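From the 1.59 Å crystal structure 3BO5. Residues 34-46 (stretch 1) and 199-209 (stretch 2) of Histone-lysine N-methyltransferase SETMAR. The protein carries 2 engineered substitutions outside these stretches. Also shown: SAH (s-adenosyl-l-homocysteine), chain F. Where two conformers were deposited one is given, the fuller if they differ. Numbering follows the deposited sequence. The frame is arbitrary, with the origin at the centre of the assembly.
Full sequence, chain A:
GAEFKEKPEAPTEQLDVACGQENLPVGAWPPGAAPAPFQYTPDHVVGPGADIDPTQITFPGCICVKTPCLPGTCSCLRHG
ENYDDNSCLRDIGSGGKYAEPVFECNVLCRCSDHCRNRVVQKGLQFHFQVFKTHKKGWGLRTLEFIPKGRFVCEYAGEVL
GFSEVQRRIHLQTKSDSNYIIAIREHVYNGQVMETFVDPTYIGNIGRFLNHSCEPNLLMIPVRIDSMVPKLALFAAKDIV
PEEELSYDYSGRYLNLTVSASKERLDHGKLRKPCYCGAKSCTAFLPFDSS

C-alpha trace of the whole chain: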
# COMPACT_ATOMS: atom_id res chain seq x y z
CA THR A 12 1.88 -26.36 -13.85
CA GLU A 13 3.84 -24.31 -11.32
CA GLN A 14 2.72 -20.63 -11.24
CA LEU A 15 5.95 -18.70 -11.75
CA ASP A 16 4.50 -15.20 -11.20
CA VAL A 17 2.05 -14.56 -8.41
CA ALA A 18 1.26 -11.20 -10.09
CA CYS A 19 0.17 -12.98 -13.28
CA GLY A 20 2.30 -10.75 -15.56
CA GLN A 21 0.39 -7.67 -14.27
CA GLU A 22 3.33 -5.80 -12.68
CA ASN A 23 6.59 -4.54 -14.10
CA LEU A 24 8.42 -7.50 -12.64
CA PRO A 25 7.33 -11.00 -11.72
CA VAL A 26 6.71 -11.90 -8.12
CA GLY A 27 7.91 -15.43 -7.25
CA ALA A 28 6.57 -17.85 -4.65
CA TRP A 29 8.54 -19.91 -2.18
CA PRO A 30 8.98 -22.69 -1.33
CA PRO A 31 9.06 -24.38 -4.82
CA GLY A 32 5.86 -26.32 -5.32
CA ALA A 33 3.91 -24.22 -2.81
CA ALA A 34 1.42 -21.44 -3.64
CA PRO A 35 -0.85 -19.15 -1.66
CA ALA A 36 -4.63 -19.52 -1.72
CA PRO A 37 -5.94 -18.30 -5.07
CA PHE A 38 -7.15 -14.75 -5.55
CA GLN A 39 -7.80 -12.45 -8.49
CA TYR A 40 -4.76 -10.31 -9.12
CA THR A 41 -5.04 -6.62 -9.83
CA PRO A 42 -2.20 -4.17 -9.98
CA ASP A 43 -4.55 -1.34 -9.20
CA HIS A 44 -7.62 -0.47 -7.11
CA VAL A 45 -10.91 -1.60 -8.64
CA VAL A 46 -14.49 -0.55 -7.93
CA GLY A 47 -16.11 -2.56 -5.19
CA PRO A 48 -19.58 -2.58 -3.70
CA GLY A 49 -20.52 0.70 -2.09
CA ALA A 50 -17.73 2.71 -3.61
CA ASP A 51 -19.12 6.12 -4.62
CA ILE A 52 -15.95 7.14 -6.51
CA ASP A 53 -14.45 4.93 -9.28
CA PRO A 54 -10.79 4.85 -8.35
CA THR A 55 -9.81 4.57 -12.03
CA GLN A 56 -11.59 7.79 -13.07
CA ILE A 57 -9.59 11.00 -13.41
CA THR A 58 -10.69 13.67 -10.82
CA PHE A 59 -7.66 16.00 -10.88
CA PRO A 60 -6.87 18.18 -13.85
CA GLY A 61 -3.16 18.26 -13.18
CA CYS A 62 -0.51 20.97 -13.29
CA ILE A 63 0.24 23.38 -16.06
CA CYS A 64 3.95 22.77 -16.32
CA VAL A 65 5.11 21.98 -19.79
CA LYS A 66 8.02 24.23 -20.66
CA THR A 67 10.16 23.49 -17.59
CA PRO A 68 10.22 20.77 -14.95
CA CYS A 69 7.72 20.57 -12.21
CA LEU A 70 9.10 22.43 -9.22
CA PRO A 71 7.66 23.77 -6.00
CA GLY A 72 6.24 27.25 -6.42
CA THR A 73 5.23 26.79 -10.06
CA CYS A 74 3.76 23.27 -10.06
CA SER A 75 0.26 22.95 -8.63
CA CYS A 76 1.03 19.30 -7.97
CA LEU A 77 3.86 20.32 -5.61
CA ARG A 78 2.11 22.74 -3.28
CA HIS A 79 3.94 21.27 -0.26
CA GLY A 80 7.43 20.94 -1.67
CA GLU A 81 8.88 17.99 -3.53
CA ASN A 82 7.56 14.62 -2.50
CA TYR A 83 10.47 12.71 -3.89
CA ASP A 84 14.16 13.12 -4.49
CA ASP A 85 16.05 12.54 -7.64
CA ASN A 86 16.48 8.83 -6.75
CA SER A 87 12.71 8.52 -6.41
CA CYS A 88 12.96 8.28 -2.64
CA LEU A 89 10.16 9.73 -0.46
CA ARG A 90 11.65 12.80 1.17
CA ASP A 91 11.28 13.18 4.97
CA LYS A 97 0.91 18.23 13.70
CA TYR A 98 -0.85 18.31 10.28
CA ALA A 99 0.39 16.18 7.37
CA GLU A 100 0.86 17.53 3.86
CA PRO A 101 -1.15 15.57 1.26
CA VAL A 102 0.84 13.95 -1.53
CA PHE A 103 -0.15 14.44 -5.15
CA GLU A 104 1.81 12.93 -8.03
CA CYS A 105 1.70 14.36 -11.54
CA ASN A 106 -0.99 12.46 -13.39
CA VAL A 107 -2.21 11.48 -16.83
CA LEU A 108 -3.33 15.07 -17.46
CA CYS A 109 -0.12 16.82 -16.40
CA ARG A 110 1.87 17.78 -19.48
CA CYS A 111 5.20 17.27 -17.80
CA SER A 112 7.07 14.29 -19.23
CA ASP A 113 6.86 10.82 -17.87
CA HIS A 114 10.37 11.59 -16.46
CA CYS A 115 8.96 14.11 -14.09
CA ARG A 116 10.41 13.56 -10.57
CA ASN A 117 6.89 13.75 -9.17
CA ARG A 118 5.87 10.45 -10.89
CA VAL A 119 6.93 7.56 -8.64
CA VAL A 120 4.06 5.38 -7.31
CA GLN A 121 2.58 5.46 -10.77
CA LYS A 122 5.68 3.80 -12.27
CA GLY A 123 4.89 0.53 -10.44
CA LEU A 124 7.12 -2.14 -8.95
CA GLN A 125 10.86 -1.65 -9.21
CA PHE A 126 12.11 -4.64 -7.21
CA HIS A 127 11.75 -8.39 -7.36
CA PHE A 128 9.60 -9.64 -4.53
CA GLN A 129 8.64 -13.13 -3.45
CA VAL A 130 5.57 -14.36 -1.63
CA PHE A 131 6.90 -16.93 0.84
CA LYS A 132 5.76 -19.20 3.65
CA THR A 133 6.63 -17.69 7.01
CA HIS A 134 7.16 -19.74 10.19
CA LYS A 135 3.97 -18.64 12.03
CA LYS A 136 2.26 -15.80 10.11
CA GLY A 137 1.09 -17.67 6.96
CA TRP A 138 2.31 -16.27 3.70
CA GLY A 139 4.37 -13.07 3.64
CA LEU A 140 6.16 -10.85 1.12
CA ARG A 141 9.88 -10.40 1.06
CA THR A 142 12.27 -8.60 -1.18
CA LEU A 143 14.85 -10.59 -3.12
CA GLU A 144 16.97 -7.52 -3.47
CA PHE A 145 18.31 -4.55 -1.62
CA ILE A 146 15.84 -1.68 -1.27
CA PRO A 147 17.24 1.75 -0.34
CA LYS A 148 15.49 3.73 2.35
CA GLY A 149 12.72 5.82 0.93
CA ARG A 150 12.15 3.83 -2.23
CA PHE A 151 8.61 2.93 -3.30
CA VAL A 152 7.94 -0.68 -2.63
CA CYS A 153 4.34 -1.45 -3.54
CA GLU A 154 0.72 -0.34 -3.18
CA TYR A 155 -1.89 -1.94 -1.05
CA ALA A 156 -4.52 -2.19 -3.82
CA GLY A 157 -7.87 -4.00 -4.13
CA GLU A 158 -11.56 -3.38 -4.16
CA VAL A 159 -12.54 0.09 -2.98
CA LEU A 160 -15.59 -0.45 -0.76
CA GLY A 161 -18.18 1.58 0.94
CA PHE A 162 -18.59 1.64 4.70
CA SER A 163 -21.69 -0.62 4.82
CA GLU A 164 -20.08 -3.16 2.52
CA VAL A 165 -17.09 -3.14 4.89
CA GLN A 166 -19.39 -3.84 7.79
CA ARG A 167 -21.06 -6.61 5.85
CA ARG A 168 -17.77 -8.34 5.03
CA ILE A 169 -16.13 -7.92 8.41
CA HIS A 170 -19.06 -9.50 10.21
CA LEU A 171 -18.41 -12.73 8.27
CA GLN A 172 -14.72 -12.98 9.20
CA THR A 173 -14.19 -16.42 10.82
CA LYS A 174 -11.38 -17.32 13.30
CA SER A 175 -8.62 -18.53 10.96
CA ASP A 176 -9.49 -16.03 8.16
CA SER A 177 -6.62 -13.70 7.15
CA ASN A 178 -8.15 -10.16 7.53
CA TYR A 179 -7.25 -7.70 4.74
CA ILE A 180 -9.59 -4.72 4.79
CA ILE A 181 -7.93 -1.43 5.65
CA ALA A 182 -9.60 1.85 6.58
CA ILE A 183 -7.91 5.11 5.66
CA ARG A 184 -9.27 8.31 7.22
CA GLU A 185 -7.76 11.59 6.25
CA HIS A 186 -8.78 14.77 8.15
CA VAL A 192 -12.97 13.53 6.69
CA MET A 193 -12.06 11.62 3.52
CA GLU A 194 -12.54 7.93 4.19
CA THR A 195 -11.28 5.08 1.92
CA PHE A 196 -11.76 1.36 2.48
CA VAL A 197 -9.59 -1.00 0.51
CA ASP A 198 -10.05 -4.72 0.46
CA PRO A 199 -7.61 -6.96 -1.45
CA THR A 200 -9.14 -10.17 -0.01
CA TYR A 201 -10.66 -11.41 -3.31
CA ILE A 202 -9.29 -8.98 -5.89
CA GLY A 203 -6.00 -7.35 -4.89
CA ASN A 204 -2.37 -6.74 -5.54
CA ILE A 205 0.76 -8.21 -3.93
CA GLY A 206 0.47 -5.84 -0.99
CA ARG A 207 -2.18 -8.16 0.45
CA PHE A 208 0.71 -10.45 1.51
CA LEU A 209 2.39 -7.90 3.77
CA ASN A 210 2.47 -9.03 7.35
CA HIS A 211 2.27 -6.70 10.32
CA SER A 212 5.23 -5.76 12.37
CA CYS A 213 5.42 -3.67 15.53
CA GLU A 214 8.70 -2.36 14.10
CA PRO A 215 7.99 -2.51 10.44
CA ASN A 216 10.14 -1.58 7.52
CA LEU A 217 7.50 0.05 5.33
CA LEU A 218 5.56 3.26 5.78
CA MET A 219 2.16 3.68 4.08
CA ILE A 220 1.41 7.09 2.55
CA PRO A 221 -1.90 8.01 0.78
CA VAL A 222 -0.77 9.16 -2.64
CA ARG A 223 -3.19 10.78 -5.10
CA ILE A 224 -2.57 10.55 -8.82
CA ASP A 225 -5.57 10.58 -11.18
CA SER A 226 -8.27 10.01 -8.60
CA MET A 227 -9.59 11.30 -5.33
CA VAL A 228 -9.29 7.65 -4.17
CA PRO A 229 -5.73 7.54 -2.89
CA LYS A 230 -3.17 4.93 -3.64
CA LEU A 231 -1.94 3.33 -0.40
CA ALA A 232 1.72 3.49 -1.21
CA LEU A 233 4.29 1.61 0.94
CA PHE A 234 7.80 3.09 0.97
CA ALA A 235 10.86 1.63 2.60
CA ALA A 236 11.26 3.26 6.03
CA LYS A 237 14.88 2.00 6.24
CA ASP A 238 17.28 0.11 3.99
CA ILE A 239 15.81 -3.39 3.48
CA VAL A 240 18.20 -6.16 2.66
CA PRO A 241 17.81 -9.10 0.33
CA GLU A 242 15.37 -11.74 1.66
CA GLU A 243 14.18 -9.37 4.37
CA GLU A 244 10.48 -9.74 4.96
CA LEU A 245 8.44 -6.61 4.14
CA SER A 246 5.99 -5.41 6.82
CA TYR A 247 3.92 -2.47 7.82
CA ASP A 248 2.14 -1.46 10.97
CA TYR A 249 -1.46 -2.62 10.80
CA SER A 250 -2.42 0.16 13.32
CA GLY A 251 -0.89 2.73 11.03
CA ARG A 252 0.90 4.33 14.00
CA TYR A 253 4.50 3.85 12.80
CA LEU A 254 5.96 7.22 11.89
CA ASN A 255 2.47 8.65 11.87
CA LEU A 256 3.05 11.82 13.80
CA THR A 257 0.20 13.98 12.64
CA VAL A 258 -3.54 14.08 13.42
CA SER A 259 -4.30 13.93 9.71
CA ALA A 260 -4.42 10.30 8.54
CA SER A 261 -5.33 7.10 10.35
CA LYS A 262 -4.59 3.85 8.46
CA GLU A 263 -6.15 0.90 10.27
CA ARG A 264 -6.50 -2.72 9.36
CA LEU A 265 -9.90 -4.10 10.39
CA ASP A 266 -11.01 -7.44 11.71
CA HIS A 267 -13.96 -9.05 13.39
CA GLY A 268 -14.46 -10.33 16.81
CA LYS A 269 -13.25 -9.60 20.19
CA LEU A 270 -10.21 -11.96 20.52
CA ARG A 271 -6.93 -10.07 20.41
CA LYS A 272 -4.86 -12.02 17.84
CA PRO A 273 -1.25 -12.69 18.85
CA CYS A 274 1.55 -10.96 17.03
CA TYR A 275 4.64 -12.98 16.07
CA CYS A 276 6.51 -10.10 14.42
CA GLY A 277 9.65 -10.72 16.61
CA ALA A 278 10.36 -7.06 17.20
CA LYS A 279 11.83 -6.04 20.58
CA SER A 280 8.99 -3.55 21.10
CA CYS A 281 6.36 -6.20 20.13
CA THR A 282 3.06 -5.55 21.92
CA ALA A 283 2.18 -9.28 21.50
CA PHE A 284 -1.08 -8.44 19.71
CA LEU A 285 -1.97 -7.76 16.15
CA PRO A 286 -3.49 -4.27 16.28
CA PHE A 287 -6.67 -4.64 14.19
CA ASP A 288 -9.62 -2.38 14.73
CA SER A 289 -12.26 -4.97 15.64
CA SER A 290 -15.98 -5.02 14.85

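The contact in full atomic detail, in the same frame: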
# COMPACT_ATOMS: atom_id res chain seq x y z
N ALA A 34 2.07 -22.70 -3.21
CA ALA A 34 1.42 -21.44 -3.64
C ALA A 34 0.36 -20.95 -2.64
O ALA A 34 -0.36 -21.75 -2.00
CB ALA A 34 0.77 -21.60 -5.00
N PRO A 35 0.24 -19.62 -2.50
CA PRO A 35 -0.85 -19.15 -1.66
C PRO A 35 -2.24 -19.49 -2.19
O PRO A 35 -2.40 -19.71 -3.41
CB PRO A 35 -0.67 -17.62 -1.64
CG PRO A 35 0.41 -17.30 -2.47
CD PRO A 35 1.11 -18.52 -2.96
N ALA A 36 -3.23 -19.44 -1.30
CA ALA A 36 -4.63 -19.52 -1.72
C ALA A 36 -4.97 -18.58 -2.88
O ALA A 36 -4.64 -17.39 -2.84
CB ALA A 36 -5.54 -19.25 -0.58
N PRO A 37 -5.59 -19.09 -3.92
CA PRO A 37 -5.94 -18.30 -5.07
C PRO A 37 -6.72 -17.02 -4.81
O PRO A 37 -7.60 -16.98 -3.94
CB PRO A 37 -6.82 -19.28 -5.87
CG PRO A 37 -6.19 -20.59 -5.55
CD PRO A 37 -5.93 -20.52 -4.10
N PHE A 38 -6.36 -15.96 -5.54
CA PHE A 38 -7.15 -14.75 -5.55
C PHE A 38 -7.07 -14.14 -6.92
O PHE A 38 -6.25 -14.61 -7.75
CB PHE A 38 -6.66 -13.74 -4.50
CG PHE A 38 -5.25 -13.28 -4.77
CD1 PHE A 38 -5.02 -12.01 -5.29
CD2 PHE A 38 -4.20 -14.16 -4.53
CE1 PHE A 38 -3.70 -11.61 -5.63
CE2 PHE A 38 -2.89 -13.77 -4.83
CZ PHE A 38 -2.68 -12.50 -5.39
N GLN A 39 -7.89 -13.11 -7.19
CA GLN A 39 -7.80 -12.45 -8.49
C GLN A 39 -6.81 -11.29 -8.43
O GLN A 39 -7.00 -10.35 -7.70
CB GLN A 39 -9.11 -11.84 -8.91
CG GLN A 39 -10.22 -12.81 -9.16
CD GLN A 39 -11.45 -12.11 -9.72
OE1 GLN A 39 -11.37 -11.09 -10.44
NE2 GLN A 39 -12.61 -12.66 -9.39
N TYR A 40 -5.73 -11.39 -9.19
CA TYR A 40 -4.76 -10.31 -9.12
C TYR A 40 -5.22 -9.04 -9.79
O TYR A 40 -5.76 -9.09 -10.92
CB TYR A 40 -3.45 -10.80 -9.78
CG TYR A 40 -2.32 -9.88 -9.33
CD1 TYR A 40 -1.64 -10.14 -8.13
CD2 TYR A 40 -2.02 -8.67 -10.01
CE1 TYR A 40 -0.69 -9.26 -7.64
CE2 TYR A 40 -1.09 -7.75 -9.50
CZ TYR A 40 -0.41 -8.08 -8.29
OH TYR A 40 0.51 -7.27 -7.70
N THR A 41 -4.93 -7.89 -9.16
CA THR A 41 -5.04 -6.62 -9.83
C THR A 41 -3.88 -5.77 -9.41
O THR A 41 -3.53 -5.77 -8.21
CB THR A 41 -6.36 -5.89 -9.48
OG1 THR A 41 -6.38 -4.62 -10.14
CG2 THR A 41 -6.55 -5.64 -7.95
N PRO A 42 -3.26 -5.07 -10.37
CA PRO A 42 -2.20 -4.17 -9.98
C PRO A 42 -2.71 -2.88 -9.43
O PRO A 42 -1.90 -2.04 -8.89
CB PRO A 42 -1.43 -3.96 -11.31
CG PRO A 42 -2.55 -4.03 -12.36
CD PRO A 42 -3.53 -5.08 -11.83
N ASP A 43 -4.04 -2.63 -9.55
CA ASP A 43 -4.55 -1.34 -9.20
C ASP A 43 -5.87 -1.47 -8.48
O ASP A 43 -6.53 -2.48 -8.61
CB ASP A 43 -4.82 -0.46 -10.42
CG ASP A 43 -3.54 0.11 -10.98
OD1 ASP A 43 -3.00 1.02 -10.34
OD2 ASP A 43 -3.17 -0.36 -12.07
N HIS A 44 -6.26 -0.45 -7.75
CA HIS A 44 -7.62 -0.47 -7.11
C HIS A 44 -8.69 -0.72 -8.21
O HIS A 44 -8.57 -0.30 -9.40
CB HIS A 44 -8.02 0.85 -6.54
CG HIS A 44 -7.26 1.31 -5.33
ND1 HIS A 44 -6.79 0.46 -4.35
CD2 HIS A 44 -6.95 2.58 -4.93
CE1 HIS A 44 -6.23 1.19 -3.39
NE2 HIS A 44 -6.30 2.47 -3.73
N VAL A 45 -9.76 -1.39 -7.78
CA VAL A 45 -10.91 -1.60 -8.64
C VAL A 45 -12.14 -1.17 -7.84
O VAL A 45 -12.10 -1.04 -6.62
CB VAL A 45 -11.08 -3.07 -9.03
CG1 VAL A 45 -9.81 -3.58 -9.78
CG2 VAL A 45 -11.35 -3.96 -7.79
N VAL A 46 -13.22 -0.89 -8.59
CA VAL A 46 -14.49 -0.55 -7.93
C VAL A 46 -15.00 -1.75 -7.18
O VAL A 46 -14.99 -2.90 -7.71
CB VAL A 46 -15.59 -0.25 -8.97
CG1 VAL A 46 -17.01 -0.26 -8.30
CG2 VAL A 46 -15.33 1.05 -9.60
N PRO A 199 -8.21 -6.10 -0.45
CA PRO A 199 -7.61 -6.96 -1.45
C PRO A 199 -7.85 -8.44 -1.18
O PRO A 199 -7.15 -9.31 -1.72
CB PRO A 199 -6.09 -6.64 -1.30
CG PRO A 199 -5.96 -6.46 0.16
CD PRO A 199 -7.25 -5.73 0.60
N THR A 200 -8.90 -8.77 -0.40
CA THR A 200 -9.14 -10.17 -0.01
C THR A 200 -9.40 -11.05 -1.22
O THR A 200 -8.82 -12.12 -1.35
CB THR A 200 -10.37 -10.32 0.84
OG1 THR A 200 -10.16 -9.58 2.06
CG2 THR A 200 -10.62 -11.77 1.21
N TYR A 201 -10.30 -10.60 -2.10
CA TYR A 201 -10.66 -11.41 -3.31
C TYR A 201 -10.01 -10.94 -4.58
O TYR A 201 -9.65 -11.75 -5.45
CB TYR A 201 -12.19 -11.31 -3.52
CG TYR A 201 -12.93 -11.69 -2.25
CD1 TYR A 201 -12.88 -12.98 -1.78
CD2 TYR A 201 -13.62 -10.71 -1.52
CE1 TYR A 201 -13.55 -13.32 -0.60
CE2 TYR A 201 -14.30 -11.04 -0.37
CZ TYR A 201 -14.22 -12.36 0.10
OH TYR A 201 -14.85 -12.76 1.30
N ILE A 202 -9.91 -9.60 -4.70
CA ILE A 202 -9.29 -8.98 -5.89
C ILE A 202 -8.26 -8.01 -5.32
O ILE A 202 -8.64 -7.08 -4.58
CB ILE A 202 -10.36 -8.20 -6.66
CG1 ILE A 202 -11.55 -9.15 -6.99
CG2 ILE A 202 -9.70 -7.63 -7.91
CD1 ILE A 202 -12.65 -8.45 -7.60
N GLY A 203 -6.97 -8.25 -5.57
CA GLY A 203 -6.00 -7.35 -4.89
C GLY A 203 -4.65 -7.54 -5.49
O GLY A 203 -4.46 -8.40 -6.33
N ASN A 204 -3.73 -6.70 -5.03
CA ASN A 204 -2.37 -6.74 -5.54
C ASN A 204 -1.48 -7.45 -4.52
O ASN A 204 -1.93 -8.02 -3.56
CB ASN A 204 -1.86 -5.37 -5.90
CG ASN A 204 -1.32 -4.66 -4.69
OD1 ASN A 204 -1.82 -4.86 -3.53
ND2 ASN A 204 -0.32 -3.78 -4.92
N ILE A 205 -0.16 -7.42 -4.77
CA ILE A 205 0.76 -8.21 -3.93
C ILE A 205 0.86 -7.66 -2.52
O ILE A 205 1.32 -8.36 -1.60
CB ILE A 205 2.25 -8.30 -4.47
CG1 ILE A 205 2.78 -6.89 -4.79
CG2 ILE A 205 2.38 -9.35 -5.61
CD1 ILE A 205 4.30 -6.90 -4.94
N GLY A 206 0.42 -6.39 -2.33
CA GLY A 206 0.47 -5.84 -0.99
C GLY A 206 -0.35 -6.60 0.03
O GLY A 206 -0.12 -6.47 1.26
N ARG A 207 -1.34 -7.36 -0.45
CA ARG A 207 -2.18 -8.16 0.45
C ARG A 207 -1.33 -9.14 1.25
O ARG A 207 -1.76 -9.61 2.30
CB ARG A 207 -3.29 -8.93 -0.30
CG ARG A 207 -2.68 -10.06 -1.14
CD ARG A 207 -3.62 -10.52 -2.17
NE ARG A 207 -4.86 -11.08 -1.61
CZ ARG A 207 -4.95 -12.34 -1.15
NH1 ARG A 207 -3.85 -13.13 -1.11
NH2 ARG A 207 -6.15 -12.86 -0.73
N PHE A 208 -0.11 -9.48 0.76
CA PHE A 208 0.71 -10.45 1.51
C PHE A 208 1.60 -9.86 2.58
O PHE A 208 2.28 -10.58 3.29
CB PHE A 208 1.59 -11.23 0.53
CG PHE A 208 0.78 -12.18 -0.32
CD1 PHE A 208 0.22 -13.34 0.27
CD2 PHE A 208 0.56 -11.93 -1.68
CE1 PHE A 208 -0.57 -14.20 -0.50
CE2 PHE A 208 -0.24 -12.80 -2.45
CZ PHE A 208 -0.76 -13.97 -1.85
N LEU A 209 1.56 -8.54 2.75
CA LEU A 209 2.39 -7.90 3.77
C LEU A 209 1.92 -8.21 5.16
O LEU A 209 0.76 -7.86 5.52
CB LEU A 209 2.36 -6.42 3.60
CG LEU A 209 3.05 -5.97 2.30
CD1 LEU A 209 2.63 -4.51 1.97
CD2 LEU A 209 4.60 -6.17 2.34
N SAH F . -0.27 -13.94 6.26
CA SAH F . -1.31 -13.48 5.28
CB SAH F . -0.93 -12.16 4.58
CG SAH F . -1.23 -10.98 5.53
SD SAH F . -3.02 -10.76 5.77
C SAH F . -1.56 -14.62 4.27
O SAH F . -1.07 -15.74 4.45
OXT SAH F . -2.26 -14.35 3.24
C5' SAH F . -3.07 -10.64 7.57
C4' SAH F . -2.99 -11.98 8.30
O4' SAH F . -1.65 -12.47 8.33
C3' SAH F . -3.37 -11.88 9.75
O3' SAH F . -4.82 -11.98 9.91
C2' SAH F . -2.66 -13.04 10.38
O2' SAH F . -3.23 -14.31 10.01
C1' SAH F . -1.34 -12.99 9.63
N9 SAH F . -0.38 -12.04 10.22
C8 SAH F . 0.14 -10.87 9.66
N7 SAH F . 1.03 -10.37 10.48
C5 SAH F . 1.16 -11.18 11.55
C6 SAH F . 1.95 -11.06 12.71
N6 SAH F . 2.87 -10.11 12.96
N1 SAH F . 1.77 -12.07 13.65
C2 SAH F . 0.89 -13.09 13.45
N3 SAH F . 0.11 -13.26 12.32
C4 SAH F . 0.25 -12.23 11.44
O HOH W 1 -4.21 -15.91 -0.75
O HOH W 2 0.28 -3.00 -7.57

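Two segments more than 150 residues apart in sequence meet along a short parallel β ladder and bury 643 Å² between them, both sides summed. Gln 39 pairs with Ile 202 and Tyr 40 with Gly 203. Three backbone hydrogen bonds tie the ladder: Gln 39 N to Tyr 201 O (2.8 Å), Gly 203 N to Gln 39 O (3.0 Å) and Thr 41 N to Gly 203 O (2.9 Å). The carbonyls at its centre also receive Cα hydrogens, Ile 202 CA lying 3.2 Å from Gln 39 O and Tyr 40 CA 3.4 Å from Gly 203 O.

The main bump is Phe 38, just before the ladder. Its CA-to-CB bond points toward the other stretch, and with chi1 at 63° (p) the ring enters a hollow made by Gly 203, Arg 207 and Phe 208. Gly 203 O sits at the ring edge, 3.4 Å from Phe 38 CE1. Over one face lies the guanidinium of Arg 207, stacked flat with centres 4.1 Å apart and planes only 6° from parallel; Arg 207 CZ is over the ring in cation-pi geometry, and Arg 207 CD places a CH group 3.8 Å from the Phe 38 ring centroid. The arginine is held in this pose from its own stretch, by Arg 207 NE to Pro 199 O (2.9 Å) and Arg 207 NH2 to Thr 200 O (2.8 Å). Its remaining nitrogen, Arg 207 NH1, donates to a water at 2.8 Å, which in turn donates to Ala 36 O at 2.6 Å, bridging the stretches beside the stack. A planar cation thus covers an aromatic face while its NH groups find acceptors around its rim.

Phe 208 extends the apolar patch. Its CZ atom lies 3.7 Å from Phe 38 CE2, the two rings inclined at 71°, and the compact ring of Pro 35 packs against the same tip, Pro 35 CG being 3.6 Å from Phe 208 CZ.

Gly 203 suits its place because a side chain there would have no room: an ideal CB would fall 2.3 Å from Pro 199 CB. The Tyr 40 ring places one face over Gly 203 O. Although its CA-to-CB bond points away, the end of the side chain comes back to the other stretch, where Ile 205 N gives a weak hydrogen bond to Tyr 40 OH (3.0 Å) and Ile 205 CG2 packs 3.7 Å from Tyr 40 CE1.

Ile 202 and Gln 39 share one face of the sheet. The branched Ile 202 fits among apolar atoms, its CG2 atom lying 3.7 Å from Thr 41 CG2 and 4.0 Å from Val 45 CG2, while Thr 41 OG1 bonds within its own stretch to Asp 43 O (2.6 Å). Near the far end, a second water joins Pro 42 O (2.7 Å) to Asn 204 ND2 (2.8 Å).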